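Local coordinates for protein putative hydrolase (Acinetobacter sp. NBRC 100985, PDB 4XUK) that probably hydrolyses organophosphorus triesters, and perhaps lactones, at a two-zinc centre of the metallo-beta-lactamase superfamily, at residues V14-L19 against I213-D218; Y7-G12 against P269-T274; Q166-Y171 against Q175-Y180; T107-D112 against V130-D135; K44-D49 against H221-Q226. The protein carries 2 engineered substitutions. All coordinates share one frame; numbering follows the deposited sequence.

Contact 1: residues V14-L19 against I213-D218; sequences VQITAL and IVFIGD. With ZN (zinc ion), chain D; ZN (zinc ion), chain C.
The backbones carrying Ile16 and Ile213 approach no closer than 9.7 Å, measured from Ile16 CA to Ile213 CA, a spacing that suits the faces of two different sheets and is far too wide for neighbouring strands of one. Side chains fill the interval. The methyl end of Ile16 does most of the touching: its CD1 meets Ile213 CD1 tip to tip at 3.7 Å, and the same Ile16 CD1 lies 3.7 Å from Phe215 CZ. With CG1 beside the backbone N (chi1 -62°) and the chain then extended (chi2 166°), Ile16 carries CD1 outward to the corner where Ile213 and Phe215 meet. Its other branch takes part as well, Ile16 CG2 resting 4.0 Å from Phe215 CE2, and the phenyl ring receives the isoleucine obliquely. Ile213 and Phe215 stand two residues apart on one strand, which is why both can serve the same neighbour. All three side chains are buried, and Val63 of strand 54-64 adds to the packing on Phe215. Past the strand the chain turns toward the metals, where Asp218 OD2 bridges both zinc ions, 2.4 Å from the chain D ion and 2.1 Å from the chain C ion. Two sheets packed face to face are the core of the alpha-beta/beta-alpha sandwich of the metallo-beta-lactamase superfamily, and a bridging aspartate just beyond a strand end is typical of its dinuclear hydrolases.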
# COMPACT_ATOMS: atom_id res chain seq x y z
N VAL A 14 -3.06 17.07 12.27
CA VAL A 14 -1.70 16.96 11.75
C VAL A 14 -1.68 16.19 10.45
O VAL A 14 -2.35 15.17 10.31
CB VAL A 14 -0.79 16.26 12.78
CG1 VAL A 14 0.65 16.15 12.25
CG2 VAL A 14 -0.83 17.01 14.09
N GLN A 15 -0.94 16.69 9.47
CA GLN A 15 -0.77 15.96 8.23
C GLN A 15 0.66 15.45 8.17
O GLN A 15 1.61 16.22 8.34
CB GLN A 15 -1.05 16.85 7.01
CG GLN A 15 -0.85 16.13 5.69
CD GLN A 15 -1.18 16.99 4.47
OE1 GLN A 15 -0.56 18.02 4.23
NE2 GLN A 15 -2.17 16.56 3.70
N ILE A 16 0.80 14.14 7.97
CA ILE A 16 2.10 13.53 7.77
C ILE A 16 2.20 13.12 6.30
O ILE A 16 1.32 12.44 5.78
CB ILE A 16 2.28 12.31 8.67
CG1 ILE A 16 2.21 12.74 10.14
CG2 ILE A 16 3.60 11.61 8.36
CD1 ILE A 16 2.04 11.60 11.13
N THR A 17 3.27 13.55 5.63
CA THR A 17 3.47 13.18 4.24
C THR A 17 4.59 12.16 4.15
O THR A 17 5.74 12.45 4.49
CB THR A 17 3.84 14.39 3.39
OG1 THR A 17 2.92 15.46 3.64
CG2 THR A 17 3.82 14.03 1.91
N ALA A 18 4.26 10.95 3.67
CA ALA A 18 5.29 9.94 3.42
C ALA A 18 5.99 10.33 2.13
O ALA A 18 5.32 10.68 1.15
CB ALA A 18 4.66 8.56 3.28
N LEU A 19 7.32 10.29 2.14
CA LEU A 19 8.12 10.64 0.97
C LEU A 19 9.07 9.51 0.61
O LEU A 19 9.84 9.03 1.46
CB LEU A 19 8.94 11.90 1.25
CG LEU A 19 8.15 13.16 1.60
CD1 LEU A 19 9.09 14.32 1.91
CD2 LEU A 19 7.20 13.50 0.45
N ILE A 213 1.82 8.71 17.09
CA ILE A 213 2.58 8.27 15.92
C ILE A 213 4.04 8.14 16.30
O ILE A 213 4.63 9.09 16.83
CB ILE A 213 2.47 9.28 14.77
CG1 ILE A 213 1.00 9.49 14.40
CG2 ILE A 213 3.26 8.80 13.56
CD1 ILE A 213 0.56 10.94 14.51
N VAL A 214 4.62 6.96 16.08
CA VAL A 214 6.05 6.81 16.34
C VAL A 214 6.82 6.71 15.03
O VAL A 214 6.54 5.86 14.19
CB VAL A 214 6.37 5.59 17.24
CG1 VAL A 214 7.86 5.58 17.59
CG2 VAL A 214 5.52 5.64 18.53
N PHE A 215 7.78 7.61 14.86
CA PHE A 215 8.64 7.56 13.70
C PHE A 215 9.84 6.74 14.15
O PHE A 215 10.72 7.25 14.83
CB PHE A 215 9.02 8.97 13.26
CG PHE A 215 7.83 9.81 12.86
CD1 PHE A 215 7.01 10.40 13.83
CD2 PHE A 215 7.50 9.97 11.53
CE1 PHE A 215 5.90 11.15 13.46
CE2 PHE A 215 6.38 10.72 11.15
CZ PHE A 215 5.59 11.31 12.12
N ILE A 216 9.84 5.46 13.78
CA ILE A 216 10.71 4.47 14.45
C ILE A 216 12.15 4.40 13.98
O ILE A 216 12.99 3.79 14.65
CB ILE A 216 10.12 3.04 14.36
CG1 ILE A 216 9.97 2.59 12.91
CG2 ILE A 216 8.78 2.98 15.07
CD1 ILE A 216 9.79 1.07 12.77
N GLY A 217 12.44 4.97 12.82
CA GLY A 217 13.78 4.86 12.27
C GLY A 217 14.10 3.42 11.91
O GLY A 217 13.22 2.64 11.52
N ASP A 218 15.37 3.04 12.05
CA ASP A 218 15.85 1.76 11.56
C ASP A 218 15.93 0.66 12.62
O ASP A 218 16.91 -0.08 12.67
CB ASP A 218 17.22 1.94 10.93
CG ASP A 218 17.15 2.55 9.55
OD1 ASP A 218 16.09 3.11 9.19
OD2 ASP A 218 18.14 2.44 8.83
ZN ZN D . 20.51 2.84 9.20
ZN ZN C . 18.49 3.25 6.88

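Contact 2: residues Y7-G12 against P269-T274; sequences YQYQAG and PGIGHT. Engineered in segment 269-274: Thr274 (natural residue Ile).
Tyr9 meets Ile271 from its root to the middle of its ring, beginning where Tyr9 CB lies 3.8 Å from Ile271 CD1. One atom farther out, Tyr9 CG is 4.2 Å from Ile271 CG2. That methyl stands over the centre of the ring, 4.2 Å from Ile271 CG2 to the Tyr9 ring centroid and only 12° off the ring normal, a CH-pi contact on one face. Both branches of the isoleucine are thus used, CD1 on the methylene and CG2 on the ring. Because Tyr9 CG is anti to the backbone N (chi1 178°), the ring reaches away from its strand, and at its tip the hydroxyl OH is hydrogen-bonded to Glu211, so the polar end is held by a residue of strand 211-215. Two residues earlier on the same strand face, Tyr7 CB touches Pro269 CB at 4.0 Å; the Tyr7 ring continues onto Phe289, edge to face, and its OH bonds to the backbone N of Lys290. Pro269 follows a cis peptide bond. Beyond the contact, His273 stacks on Tyr47 of the second subunit, whose OH is hydrogen-bonded to the carbonyl O of Thr274, an engineered residue. The arrangement joins strand 6-11, outermost in its sheet within the chain, to strand 271-275 and the loop before it in the other sheet, across the interface of the alpha-beta/beta-alpha sandwich.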
# COMPACT_ATOMS: atom_id res chain seq x y z
N TYR A 7 2.53 10.43 -0.09
CA TYR A 7 1.22 10.02 0.38
C TYR A 7 0.87 10.85 1.60
O TYR A 7 1.74 11.09 2.45
CB TYR A 7 1.20 8.52 0.74
CG TYR A 7 -0.16 8.11 1.27
CD1 TYR A 7 -1.20 7.80 0.40
CD2 TYR A 7 -0.42 8.10 2.64
CE1 TYR A 7 -2.46 7.44 0.88
CE2 TYR A 7 -1.66 7.76 3.12
CZ TYR A 7 -2.67 7.43 2.24
OH TYR A 7 -3.91 7.09 2.72
N GLN A 8 -0.38 11.28 1.69
CA GLN A 8 -0.79 12.13 2.80
C GLN A 8 -1.58 11.34 3.83
O GLN A 8 -2.65 10.81 3.53
CB GLN A 8 -1.66 13.30 2.31
CG GLN A 8 -1.04 14.17 1.21
CD GLN A 8 0.12 15.04 1.69
OE1 GLN A 8 0.62 14.89 2.80
NE2 GLN A 8 0.54 15.97 0.83
N TYR A 9 -1.05 11.26 5.05
CA TYR A 9 -1.75 10.61 6.16
C TYR A 9 -2.22 11.67 7.15
O TYR A 9 -1.43 12.49 7.61
CB TYR A 9 -0.82 9.59 6.86
CG TYR A 9 -1.47 8.92 8.05
CD1 TYR A 9 -2.38 7.88 7.88
CD2 TYR A 9 -1.19 9.33 9.35
CE1 TYR A 9 -2.98 7.27 8.96
CE2 TYR A 9 -1.79 8.72 10.44
CZ TYR A 9 -2.68 7.69 10.23
OH TYR A 9 -3.29 7.08 11.30
N GLN A 10 -3.52 11.66 7.47
CA GLN A 10 -4.06 12.66 8.38
C GLN A 10 -4.24 12.10 9.79
O GLN A 10 -4.89 11.06 9.99
CB GLN A 10 -5.41 13.19 7.87
CG GLN A 10 -5.88 14.46 8.58
CD GLN A 10 -5.16 15.71 8.09
OE1 GLN A 10 -4.67 15.76 6.96
NE2 GLN A 10 -5.10 16.73 8.95
N ALA A 11 -3.66 12.79 10.76
CA ALA A 11 -3.81 12.41 12.16
C ALA A 11 -4.43 13.58 12.89
O ALA A 11 -3.72 14.40 13.48
CB ALA A 11 -2.48 12.04 12.76
N GLY A 12 -5.76 13.67 12.85
CA GLY A 12 -6.44 14.79 13.47
C GLY A 12 -6.06 16.09 12.78
O GLY A 12 -6.28 16.24 11.58
N PRO A 269 3.94 3.66 1.61
CA PRO A 269 4.33 4.84 2.40
C PRO A 269 5.03 4.57 3.73
O PRO A 269 5.53 5.54 4.33
CB PRO A 269 2.99 5.55 2.64
CG PRO A 269 1.96 4.49 2.51
CD PRO A 269 2.48 3.56 1.46
N GLY A 270 5.07 3.32 4.20
CA GLY A 270 5.79 3.02 5.43
C GLY A 270 5.03 3.39 6.69
O GLY A 270 5.61 3.49 7.78
N ILE A 271 3.72 3.59 6.55
CA ILE A 271 2.87 3.98 7.66
C ILE A 271 1.86 2.86 7.93
O ILE A 271 1.23 2.33 7.00
CB ILE A 271 2.14 5.32 7.35
CG1 ILE A 271 3.14 6.44 7.05
CG2 ILE A 271 1.22 5.73 8.50
CD1 ILE A 271 2.47 7.78 6.65
N GLY A 272 1.72 2.48 9.18
CA GLY A 272 0.86 1.35 9.52
C GLY A 272 0.87 1.08 11.01
O GLY A 272 1.19 1.95 11.81
N HIS A 273 0.52 -0.15 11.38
CA HIS A 273 0.45 -0.54 12.78
C HIS A 273 1.01 -1.95 12.90
O HIS A 273 1.14 -2.65 11.90
CB HIS A 273 -1.00 -0.54 13.23
CG HIS A 273 -1.66 0.80 13.18
ND1 HIS A 273 -2.20 1.33 12.03
CD2 HIS A 273 -1.87 1.73 14.15
CE1 HIS A 273 -2.72 2.52 12.29
NE2 HIS A 273 -2.54 2.78 13.57
N THR A 274 1.36 -2.37 14.12
CA THR A 274 1.79 -3.76 14.29
C THR A 274 0.86 -4.56 15.18
O THR A 274 0.44 -4.12 16.25
CB THR A 274 3.28 -3.90 14.75
OG1 THR A 274 3.37 -4.78 15.88
CG2 THR A 274 3.86 -2.59 15.11

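Contact 3: residues Q166-Y171 against Q175-Y180; sequences QAIAPY and QRFKTY
Tyr171 and Arg176 are linked by the outer bond of a Schellman motif, which ends helix 151-173 where the chain returns as strand 177-180; since that strand runs parallel to its neighbour 129-133, the whole forms a beta-alpha-beta crossover. The evidence is the bond from Arg176 N to Tyr171 O, 2.8 Å long with an angle of 161° at the hydrogen, together with the positive phi (61°) of Gln175, the C-prime residue. Gln175 N also comes within 3.1 Å of Tyr171 O, but its angle is too poor for a bond. Beyond this turn the packing is apolar. Phe177, its CG anti to the backbone N, swings its ring back against the helix, and Ile168 meets it with two branches. Ile168 CD1 stands over one ring face, 4.1 Å from the Phe177 centroid and 19° off the normal, displaced toward the rim, while CG2 lies on the same side of the ring plane, beyond the rim near CE1. The roots of Tyr171 and Phe177 also adjoin, CB to CB at 4.2 Å. Tyr171 itself turns elsewhere: its OH is hydrogen-bonded to Ile117 O and Phe125 N, and its side chain rests on Val130 of the adjoining strand. The closest apolar approach across the contact is Ile168 CG2 to Phe177 CE1, at 3.7 Å.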
# COMPACT_ATOMS: atom_id res chain seq x y z
N GLN A 166 30.02 16.02 4.87
CA GLN A 166 29.62 16.83 3.76
C GLN A 166 28.15 17.28 3.80
O GLN A 166 27.85 18.34 3.45
CB GLN A 166 29.98 16.19 2.42
CG GLN A 166 29.28 14.89 2.12
CD GLN A 166 27.93 15.03 1.44
OE1 GLN A 166 26.98 14.31 1.71
NE2 GLN A 166 27.87 15.95 0.55
N ALA A 167 27.28 16.45 4.29
CA ALA A 167 25.87 16.80 4.34
C ALA A 167 25.61 17.86 5.39
O ALA A 167 24.83 18.79 5.16
CB ALA A 167 25.04 15.57 4.61
N ILE A 168 26.25 17.72 6.54
CA ILE A 168 25.93 18.59 7.69
C ILE A 168 26.73 19.88 7.73
O ILE A 168 26.35 20.83 8.42
CB ILE A 168 26.08 17.84 9.03
CG1 ILE A 168 27.55 17.57 9.34
CG2 ILE A 168 25.27 16.55 9.02
CD1 ILE A 168 27.75 16.96 10.71
N ALA A 169 27.86 19.92 7.02
CA ALA A 169 28.70 21.11 6.93
C ALA A 169 27.94 22.42 6.63
O ALA A 169 28.18 23.43 7.31
CB ALA A 169 29.84 20.89 5.92
N PRO A 170 27.03 22.42 5.63
CA PRO A 170 26.28 23.64 5.34
C PRO A 170 25.40 24.07 6.51
O PRO A 170 25.12 25.26 6.64
CB PRO A 170 25.40 23.24 4.15
CG PRO A 170 26.09 22.11 3.51
CD PRO A 170 26.72 21.35 4.65
N TYR A 171 24.95 23.13 7.33
CA TYR A 171 24.09 23.49 8.45
C TYR A 171 24.92 23.95 9.66
O TYR A 171 24.55 24.91 10.33
CB TYR A 171 23.14 22.35 8.82
CG TYR A 171 22.13 22.08 7.74
CD1 TYR A 171 22.46 21.30 6.63
CD2 TYR A 171 20.85 22.62 7.80
CE1 TYR A 171 21.53 21.06 5.61
CE2 TYR A 171 19.91 22.38 6.80
CZ TYR A 171 20.26 21.60 5.71
OH TYR A 171 19.33 21.37 4.71
N GLN A 175 25.09 27.52 11.97
CA GLN A 175 24.78 27.27 13.38
C GLN A 175 23.38 26.65 13.51
O GLN A 175 22.63 26.94 14.46
CB GLN A 175 24.88 28.57 14.22
CG GLN A 175 26.17 29.35 13.94
CD GLN A 175 26.46 30.43 14.98
OE1 GLN A 175 25.55 30.98 15.61
NE2 GLN A 175 27.75 30.73 15.16
N ARG A 176 23.06 25.81 12.56
CA ARG A 176 21.79 25.09 12.52
C ARG A 176 21.91 23.56 12.49
O ARG A 176 21.07 22.86 11.97
CB ARG A 176 20.91 25.59 11.38
CG ARG A 176 20.74 27.09 11.33
CD ARG A 176 19.48 27.53 12.01
NE ARG A 176 18.74 28.28 11.06
CZ ARG A 176 17.46 28.17 10.76
NH1 ARG A 176 16.62 27.34 11.32
NH2 ARG A 176 17.06 28.95 9.84
N PHE A 177 22.97 23.06 13.07
CA PHE A 177 23.09 21.63 13.33
C PHE A 177 23.21 21.46 14.84
O PHE A 177 24.16 21.95 15.47
CB PHE A 177 24.32 21.06 12.63
CG PHE A 177 24.52 19.59 12.87
CD1 PHE A 177 23.75 18.66 12.19
CD2 PHE A 177 25.47 19.15 13.78
CE1 PHE A 177 23.94 17.30 12.41
CE2 PHE A 177 25.65 17.81 14.01
CZ PHE A 177 24.89 16.88 13.33
N LYS A 178 22.24 20.77 15.42
CA LYS A 178 22.09 20.73 16.87
C LYS A 178 22.08 19.29 17.34
O LYS A 178 21.69 18.38 16.60
CB LYS A 178 20.77 21.39 17.27
CG LYS A 178 20.56 22.79 16.72
CD LYS A 178 21.59 23.77 17.28
CE LYS A 178 21.23 25.21 16.95
NZ LYS A 178 22.16 26.15 17.63
N THR A 179 22.52 19.06 18.58
CA THR A 179 22.34 17.75 19.20
C THR A 179 21.45 17.87 20.44
O THR A 179 21.27 18.96 20.98
CB THR A 179 23.69 17.07 19.54
OG1 THR A 179 24.36 17.80 20.57
CG2 THR A 179 24.58 17.01 18.30
N TYR A 180 20.87 16.74 20.86
CA TYR A 180 19.98 16.73 22.02
C TYR A 180 20.30 15.56 22.93
O TYR A 180 21.04 14.63 22.56
CB TYR A 180 18.50 16.65 21.59
CG TYR A 180 18.17 15.40 20.80
CD1 TYR A 180 17.98 14.18 21.44
CD2 TYR A 180 18.05 15.44 19.42
CE1 TYR A 180 17.70 13.04 20.73
CE2 TYR A 180 17.76 14.29 18.69
CZ TYR A 180 17.58 13.10 19.36
OH TYR A 180 17.29 11.95 18.65

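Contact 4: residues T107-D112 against V130-D135; sequences THLHPD and VYVSND. With ZN (zinc ion), chain D; ZN (zinc ion), chain C.
Leu109 and Val132 make the direct contact, their side chains crossing at about a right angle. Val132 CG2 sits 3.9 Å from Leu109 CG and equally near Leu109 CD2, so one methyl lies along the CG-CD2 branch of the leucine. The same methyl reaches toward the backbone of the metal loop, 4.4 Å from Val132 CG2 to His108 CA. Alongside, water 1 joins the segments in polar fashion: Ser133 N donates to it at 2.9 Å, and it hydrogen-bonds to Thr107 O. In the next layer, His108 ND1 donates to Thr107 OG1 over 2.8 Å, with the hydroxyl oxygen in the imidazole plane. Thr107 OG1 bonds in turn to Asp73, which makes it a second-shell holder of the histidine's rotation. The opposite ring nitrogen, His108 NE2, binds the chain D zinc at 2.3 Å, joined by His110 ND1 at 2.4 Å. Asp112 OD2 instead binds the chain C zinc, at 2.3 Å. His197 and Asp218 complete the first metal site, and His113, Asp218 and His265 the second. With His108, His110, Asp112 and His113 in this spacing, the loop is the HxHxDH motif of the metallo-beta-lactamase superfamily.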
# COMPACT_ATOMS: atom_id res chain seq x y z
N THR A 107 16.90 10.28 12.74
CA THR A 107 16.88 9.12 13.64
C THR A 107 18.29 8.65 13.93
O THR A 107 18.60 8.21 15.04
CB THR A 107 16.05 7.96 13.06
OG1 THR A 107 16.55 7.61 11.76
CG2 THR A 107 14.58 8.36 12.97
N HIS A 108 19.15 8.77 12.91
CA HIS A 108 20.58 8.45 13.02
C HIS A 108 21.30 9.02 11.80
O HIS A 108 20.66 9.55 10.89
CB HIS A 108 20.83 6.94 13.15
CG HIS A 108 20.26 6.12 12.03
ND1 HIS A 108 18.97 6.25 11.58
CD2 HIS A 108 20.81 5.11 11.29
CE1 HIS A 108 18.75 5.39 10.60
NE2 HIS A 108 19.85 4.69 10.41
N LEU A 109 22.62 8.88 11.77
CA LEU A 109 23.42 9.53 10.74
C LEU A 109 23.88 8.61 9.60
O LEU A 109 24.79 8.97 8.86
CB LEU A 109 24.64 10.23 11.37
CG LEU A 109 24.33 11.39 12.32
CD1 LEU A 109 25.60 11.89 13.02
CD2 LEU A 109 23.69 12.54 11.56
N HIS A 110 23.25 7.44 9.44
CA HIS A 110 23.51 6.65 8.24
C HIS A 110 23.16 7.51 7.02
O HIS A 110 22.23 8.31 7.07
CB HIS A 110 22.74 5.30 8.26
CG HIS A 110 23.51 4.18 8.91
ND1 HIS A 110 22.91 3.02 9.35
CD2 HIS A 110 24.83 4.05 9.20
CE1 HIS A 110 23.82 2.23 9.89
NE2 HIS A 110 24.99 2.83 9.81
N PRO A 111 23.94 7.38 5.93
CA PRO A 111 23.79 8.26 4.77
C PRO A 111 22.39 8.26 4.14
O PRO A 111 22.01 9.28 3.56
CB PRO A 111 24.81 7.70 3.78
CG PRO A 111 25.91 7.15 4.68
CD PRO A 111 25.14 6.52 5.82
N ASP A 112 21.64 7.17 4.25
CA ASP A 112 20.32 7.13 3.65
C ASP A 112 19.28 7.85 4.52
O ASP A 112 18.08 7.82 4.23
CB ASP A 112 19.90 5.69 3.33
CG ASP A 112 20.00 4.78 4.54
OD1 ASP A 112 21.02 4.85 5.26
OD2 ASP A 112 19.07 4.00 4.76
N VAL A 130 18.73 21.23 11.94
CA VAL A 130 18.86 19.79 11.93
C VAL A 130 19.25 19.33 13.33
O VAL A 130 20.17 19.89 13.95
CB VAL A 130 19.93 19.37 10.91
CG1 VAL A 130 20.19 17.88 10.97
CG2 VAL A 130 19.51 19.79 9.50
N TYR A 131 18.52 18.32 13.83
CA TYR A 131 18.79 17.71 15.14
C TYR A 131 19.12 16.23 15.00
O TYR A 131 18.51 15.52 14.19
CB TYR A 131 17.56 17.77 16.03
CG TYR A 131 17.19 19.14 16.53
CD1 TYR A 131 16.49 20.03 15.73
CD2 TYR A 131 17.50 19.52 17.83
CE1 TYR A 131 16.14 21.29 16.20
CE2 TYR A 131 17.16 20.77 18.30
CZ TYR A 131 16.47 21.64 17.49
OH TYR A 131 16.14 22.89 17.98
N VAL A 132 20.03 15.76 15.84
CA VAL A 132 20.33 14.33 15.95
C VAL A 132 20.82 14.13 17.39
O VAL A 132 21.21 15.10 18.05
CB VAL A 132 21.40 13.92 14.91
CG1 VAL A 132 22.76 14.52 15.28
CG2 VAL A 132 21.46 12.41 14.74
N SER A 133 20.78 12.90 17.90
CA SER A 133 21.13 12.71 19.30
C SER A 133 22.61 12.98 19.58
O SER A 133 23.47 12.78 18.71
CB SER A 133 20.76 11.31 19.78
OG SER A 133 21.78 10.38 19.46
N ASN A 134 22.88 13.44 20.78
CA ASN A 134 24.22 13.60 21.31
C ASN A 134 25.10 12.37 21.11
O ASN A 134 26.17 12.46 20.60
CB ASN A 134 24.18 14.02 22.79
CG ASN A 134 23.44 13.02 23.70
OD1 ASN A 134 22.64 12.22 23.27
ND2 ASN A 134 23.70 13.10 24.97
N ASP A 135 24.58 11.24 21.51
CA ASP A 135 25.29 9.97 21.39
C ASP A 135 25.62 9.65 19.93
O ASP A 135 26.70 9.14 19.63
CB ASP A 135 24.46 8.82 21.99
CG ASP A 135 24.27 8.94 23.49
OD1 ASP A 135 24.96 9.77 24.13
OD2 ASP A 135 23.42 8.20 24.05
ZN ZN D . 20.51 2.84 9.20
ZN ZN C . 18.49 3.25 6.88
O HOH W 1 19.64 10.39 16.85

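Contact 5: residues K44-D49 against H221-Q226; sequences KKYYAD and HSHTVQ
Tyr46 packs on Thr224 just where a Schellman motif ends helix 36-45: Tyr47, the C-prime residue with phi 48°, donates its N to Lys44 O over 3.1 Å, and Ala48 N bonds back to Leu43 O. The tight part is centred on one methyl. Thr224 CG2 lies 3.5 Å from Tyr46 CG, and as near to Tyr46 CB, while Thr224 CA stands over the same ring, 4.0 Å from the Tyr46 centroid and 24° off its normal, a CH-pi contact displaced toward the rim. That methyl also sits above the centre of the His223 imidazole, thereby filling the angle between two rings whose planes meet at 66°. The threonine can do this because CG2 lies beside its backbone N, anti to the carbonyl carbon. Behind it, Gln226 OE1 receives both His221 N and the Ser222 hydroxyl, tying the loop together. The other side is looser and wet. The histidine and tyrosine rings lie obliquely, 5.7 Å between the Tyr46 and His223 centroids, and water 3 fills in between Tyr46 O and His223 NE2, in the imidazole plane. At the far end the Tyr46 hydroxyl is bonded to Asp228, and Ile285 of the second subunit packs on this tyrosine. Water 2 bridges the two segments, donating to Tyr46 OH at 2.9 Å and to His223 O at 2.8 Å.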
# COMPACT_ATOMS: atom_id res chain seq x y z
N LYS A 44 8.90 -16.19 0.65
CA LYS A 44 7.92 -16.80 -0.23
C LYS A 44 6.50 -16.59 0.27
O LYS A 44 5.58 -16.39 -0.53
CB LYS A 44 8.21 -18.29 -0.41
CG LYS A 44 9.34 -18.60 -1.37
CD LYS A 44 9.68 -20.09 -1.31
CE LYS A 44 10.55 -20.52 -2.49
NZ LYS A 44 11.96 -20.76 -2.06
N LYS A 45 6.30 -16.63 1.59
CA LYS A 45 4.98 -16.37 2.15
C LYS A 45 4.51 -14.97 1.76
O LYS A 45 3.33 -14.76 1.44
CB LYS A 45 5.01 -16.51 3.68
CG LYS A 45 3.97 -15.66 4.42
CD LYS A 45 4.12 -15.76 5.94
CE LYS A 45 3.18 -14.81 6.66
NZ LYS A 45 3.37 -14.80 8.14
N TYR A 46 5.43 -14.01 1.76
CA TYR A 46 5.08 -12.63 1.47
C TYR A 46 5.28 -12.29 -0.01
O TYR A 46 5.26 -11.11 -0.38
CB TYR A 46 5.91 -11.68 2.33
CG TYR A 46 5.52 -11.62 3.79
CD1 TYR A 46 4.51 -10.78 4.23
CD2 TYR A 46 6.19 -12.39 4.73
CE1 TYR A 46 4.17 -10.72 5.58
CE2 TYR A 46 5.86 -12.34 6.06
CZ TYR A 46 4.85 -11.50 6.49
OH TYR A 46 4.53 -11.45 7.83
N TYR A 47 5.45 -13.31 -0.84
CA TYR A 47 5.65 -13.12 -2.27
C TYR A 47 6.73 -12.06 -2.53
O TYR A 47 6.51 -11.06 -3.22
CB TYR A 47 4.33 -12.78 -2.94
CG TYR A 47 3.37 -13.96 -2.94
CD1 TYR A 47 2.57 -14.24 -1.84
CD2 TYR A 47 3.29 -14.80 -4.04
CE1 TYR A 47 1.71 -15.31 -1.84
CE2 TYR A 47 2.44 -15.87 -4.05
CZ TYR A 47 1.65 -16.12 -2.95
OH TYR A 47 0.79 -17.19 -2.98
N ALA A 48 7.89 -12.29 -1.94
CA ALA A 48 8.98 -11.32 -1.91
C ALA A 48 10.31 -12.01 -2.14
O ALA A 48 11.36 -11.47 -1.78
CB ALA A 48 8.99 -10.60 -0.55
N ASP A 49 10.25 -13.21 -2.69
CA ASP A 49 11.42 -14.05 -2.90
C ASP A 49 12.05 -13.87 -4.28
O ASP A 49 12.41 -14.82 -4.91
CB ASP A 49 11.09 -15.52 -2.66
CG ASP A 49 12.32 -16.36 -2.25
OD1 ASP A 49 13.28 -15.85 -1.67
OD2 ASP A 49 12.32 -17.56 -2.54
N HIS A 221 14.14 -3.50 9.17
CA HIS A 221 14.48 -3.32 7.76
C HIS A 221 13.60 -4.12 6.80
O HIS A 221 13.90 -4.20 5.60
CB HIS A 221 15.94 -3.69 7.51
CG HIS A 221 16.90 -2.65 7.99
ND1 HIS A 221 17.07 -2.35 9.32
CD2 HIS A 221 17.72 -1.81 7.31
CE1 HIS A 221 17.97 -1.39 9.44
NE2 HIS A 221 18.37 -1.04 8.24
N SER A 222 12.52 -4.70 7.29
CA SER A 222 11.71 -5.58 6.46
C SER A 222 10.35 -5.77 7.11
O SER A 222 10.25 -5.75 8.34
CB SER A 222 12.41 -6.94 6.32
OG SER A 222 12.62 -7.56 7.59
N HIS A 223 9.30 -5.94 6.30
CA HIS A 223 7.98 -6.25 6.85
C HIS A 223 7.76 -7.75 6.87
O HIS A 223 6.68 -8.22 7.23
CB HIS A 223 6.86 -5.57 6.04
CG HIS A 223 6.78 -6.04 4.62
ND1 HIS A 223 7.84 -5.94 3.75
CD2 HIS A 223 5.77 -6.62 3.93
CE1 HIS A 223 7.49 -6.43 2.58
NE2 HIS A 223 6.24 -6.86 2.66
N THR A 224 8.81 -8.50 6.50
CA THR A 224 8.70 -9.93 6.28
C THR A 224 9.48 -10.71 7.34
O THR A 224 8.91 -11.11 8.35
CB THR A 224 9.20 -10.32 4.86
OG1 THR A 224 10.56 -9.89 4.68
CG2 THR A 224 8.35 -9.64 3.80
N VAL A 225 10.77 -10.92 7.10
CA VAL A 225 11.62 -11.71 8.00
C VAL A 225 11.56 -11.21 9.44
O VAL A 225 11.35 -12.00 10.37
CB VAL A 225 13.09 -11.71 7.54
CG1 VAL A 225 13.97 -12.46 8.53
CG2 VAL A 225 13.22 -12.35 6.15
N GLN A 226 11.72 -9.90 9.63
CA GLN A 226 11.84 -9.37 10.98
C GLN A 226 10.50 -9.11 11.68
O GLN A 226 10.47 -8.63 12.82
CB GLN A 226 12.71 -8.11 10.98
CG GLN A 226 14.14 -8.37 10.54
CD GLN A 226 14.87 -7.09 10.24
OE1 GLN A 226 14.45 -6.31 9.40
NE2 GLN A 226 15.96 -6.85 10.96
O HOH W 2 4.18 -8.59 8.33
O HOH W 3 5.65 -8.16 0.01

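How the contacts relate
Contacts 1 and 2 are adjoining places between the two sheets, centres 7 Å apart, and share the backbone pairing of strands 6-11 and 14-26, with Ile16 O 2.7 Å from Tyr9 N. Contacts 3 and 4 form a second pair, centres 10 Å apart, through neighbouring strands 129-133 and 177-180, where Lys178 N lies 2.7 Å from Val130 O. The zinc centre connects the pairs: contacts 1 and 4 both reach both ions, with centres 16 Å apart. Contact 5 is centred about 27 Å from contact 4, yet nearest atoms are about 6 Å apart, and its His221 packs on the zinc ligands His197 and His265. Contacts 2 and 5 both reach the second subunit.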